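Local coordinates for DNA repair and telomere maintenance protein nbs1 (Schizosaccharomyces pombe, PDB 3I0N) that serves as the adaptor subunit of the MRN complex in DNA double-strand break repair and telomere maintenance, its FHA and BRCT domains recognising phosphorylated proteins, at residues F120-M125 and V152-A157. Sequence-based numbering, arbitrary orientation.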
loop_
_atom_site.group_PDB
_atom_site.type_symbol
_atom_site.label_atom_id
_atom_site.label_comp_id
_atom_site.label_asym_id
_atom_site.label_seq_id
_atom_site.Cartn_x
_atom_site.Cartn_y
_atom_site.Cartn_z
ATOM N N PHE A 120 1.721 -4.984 3.626
ATOM C CA PHE A 120 2.527 -6.155 3.286
ATOM C C PHE A 120 1.673 -7.416 3.173
ATOM O O PHE A 120 0.664 -7.553 3.856
ATOM C CB PHE A 120 3.659 -6.334 4.299
ATOM C CG PHE A 120 4.798 -5.370 4.099
ATOM C CD1 PHE A 120 4.678 -4.033 4.487
ATOM C CD2 PHE A 120 5.981 -5.786 3.508
ATOM C CE1 PHE A 120 5.730 -3.137 4.286
ATOM C CE2 PHE A 120 7.033 -4.903 3.315
ATOM C CZ PHE A 120 6.905 -3.573 3.700
ATOM N N ASP A 121 2.075 -8.318 2.287
ATOM C CA ASP A 121 1.356 -9.568 2.024
ATOM C C ASP A 121 1.442 -10.533 3.219
ATOM O O ASP A 121 0.489 -11.268 3.503
ATOM C CB ASP A 121 1.961 -10.213 0.775
ATOM C CG ASP A 121 1.016 -11.187 0.069
ATOM O OD1 ASP A 121 -0.081 -11.514 0.576
ATOM O OD2 ASP A 121 1.405 -11.645 -1.033
ATOM N N ASN A 122 2.583 -10.518 3.918
ATOM C CA ASN A 122 2.820 -11.416 5.041
ATOM C C ASN A 122 3.724 -10.828 6.153
ATOM O O ASN A 122 4.413 -9.829 5.926
ATOM C CB ASN A 122 3.291 -12.803 4.558
ATOM C CG ASN A 122 4.624 -12.764 3.822
ATOM O OD1 ASN A 122 4.691 -13.110 2.642
ATOM N ND2 ASN A 122 5.691 -12.372 4.513
ATOM N N PRO A 123 3.684 -11.429 7.363
ATOM C CA PRO A 123 4.429 -10.942 8.537
ATOM C C PRO A 123 5.940 -11.024 8.381
ATOM O O PRO A 123 6.654 -10.218 8.978
ATOM C CB PRO A 123 3.982 -11.876 9.669
ATOM C CG PRO A 123 2.755 -12.562 9.175
ATOM C CD PRO A 123 2.843 -12.597 7.688
ATOM N N GLU A 124 6.416 -11.993 7.599
ATOM C CA GLU A 124 7.847 -12.184 7.357
ATOM C C GLU A 124 8.442 -10.979 6.633
ATOM O O GLU A 124 9.469 -10.448 7.052
ATOM C CB GLU A 124 8.111 -13.458 6.548
ATOM C CG GLU A 124 7.777 -14.748 7.265
ATOM C CD GLU A 124 6.292 -15.114 7.233
ATOM O OE1 GLU A 124 5.567 -14.693 6.301
ATOM O OE2 GLU A 124 5.861 -15.849 8.147
ATOM N N MET A 125 7.782 -10.562 5.552
ATOM C CA MET A 125 8.211 -9.409 4.765
ATOM C C MET A 125 8.073 -8.103 5.533
ATOM O O MET A 125 8.934 -7.232 5.424
ATOM C CB MET A 125 7.432 -9.303 3.449
ATOM C CG MET A 125 7.798 -10.355 2.403
ATOM S SD MET A 125 6.866 -10.081 0.871
ATOM C CE MET A 125 7.705 -8.616 0.285
ATOM N N VAL A 152 2.685 -4.491 -0.971
ATOM C CA VAL A 152 3.891 -5.257 -1.314
ATOM C C VAL A 152 3.525 -6.725 -1.494
ATOM O O VAL A 152 3.077 -7.372 -0.553
ATOM C CB VAL A 152 5.025 -5.137 -0.250
ATOM C CG1 VAL A 152 6.300 -5.836 -0.742
ATOM C CG2 VAL A 152 5.330 -3.700 0.066
ATOM N N MET A 153 3.710 -7.232 -2.708
ATOM C CA MET A 153 3.433 -8.632 -3.006
ATOM C C MET A 153 4.601 -9.540 -2.630
ATOM O O MET A 153 5.768 -9.145 -2.701
ATOM C CB MET A 153 3.055 -8.826 -4.479
ATOM C CG MET A 153 4.184 -8.591 -5.482
ATOM S SD MET A 153 3.741 -9.029 -7.177
ATOM C CE MET A 153 3.817 -10.822 -7.146
ATOM N N ASN A 154 4.271 -10.757 -2.222
ATOM C CA ASN A 154 5.257 -11.802 -2.044
ATOM C C ASN A 154 5.721 -12.243 -3.430
ATOM O O ASN A 154 4.962 -12.873 -4.177
ATOM C CB ASN A 154 4.632 -12.969 -1.266
ATOM C CG ASN A 154 5.642 -14.041 -0.875
ATOM O OD1 ASN A 154 6.851 -13.799 -0.832
ATOM N ND2 ASN A 154 5.140 -15.236 -0.580
ATOM N N ARG A 155 6.952 -11.876 -3.787
ATOM C CA ARG A 155 7.531 -12.268 -5.074
ATOM C C ARG A 155 8.390 -13.499 -4.867
ATOM O O ARG A 155 9.621 -13.459 -4.979
ATOM C CB ARG A 155 8.314 -11.121 -5.746
ATOM C CG ARG A 155 9.495 -10.579 -4.953
ATOM C CD ARG A 155 10.372 -9.653 -5.776
ATOM N NE ARG A 155 11.262 -10.393 -6.669
ATOM C CZ ARG A 155 12.493 -10.006 -7.007
ATOM N NH1 ARG A 155 13.006 -8.882 -6.514
ATOM N NH2 ARG A 155 13.218 -10.753 -7.832
ATOM N N GLN A 156 7.724 -14.602 -4.549
ATOM C CA GLN A 156 8.403 -15.860 -4.313
ATOM C C GLN A 156 8.996 -16.374 -5.620
ATOM O O GLN A 156 9.904 -17.211 -5.607
ATOM C CB GLN A 156 7.430 -16.869 -3.710
ATOM C CG GLN A 156 8.088 -17.906 -2.819
ATOM C CD GLN A 156 7.240 -18.244 -1.610
ATOM O OE1 GLN A 156 6.937 -17.371 -0.788
ATOM N NE2 GLN A 156 6.857 -19.511 -1.487
ATOM N N ALA A 157 8.483 -15.847 -6.739
ATOM C CA ALA A 157 8.912 -16.204 -8.108
ATOM C C ALA A 157 9.027 -17.707 -8.328
ATOM O O ALA A 157 9.908 -18.173 -9.062
ATOM C CB ALA A 157 10.227 -15.491 -8.479
HETATM O O HOH W 1 1.955 -12.887 -4.216
#
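The carboxylate of D121 reaches across to the loop that follows V152 and accepts a nearly straight hydrogen bond from the backbone, N154 N to OD2 (3.2 Å, 163°). The chi1 of -157°, which sets CG opposite the backbone N, brings OD2 within bonding distance of that amide, and the anti lone pair of OD2 receives the hydrogen. T162 also hydrogen-bonds OD2, and a water donates to N154 O and, weakly, to D121 OD2. A weak backbone bond runs from D121 N to V152 O at the last pairing of the two parallel strands. The N154 amide holds Q156 OE1 through ND2 (2.8 Å); a leucine here would probably lose that bond and leave Q156 freer to turn.

F120, M125 and V152 make the apolar part of the contact. V152 CG2 sits over one face of the F120 ring, 3.9 Å from its centroid, a CH-pi contact; L181 of helix 178-186 touches both side chains. M125 bends at chi3 (72°), bringing CE tightly against V152 CG1 (3.3 Å) while SD rests 3.7 Å from N154 CA.

Strands 118-120 and 150-152 are neighbours in the four-stranded parallel sheet of the first BRCT repeat; here their C-terminal ends open into helix 123-134, with N122 at the N-cap position, and the loop before helix 163-169, as in the BRCT fold.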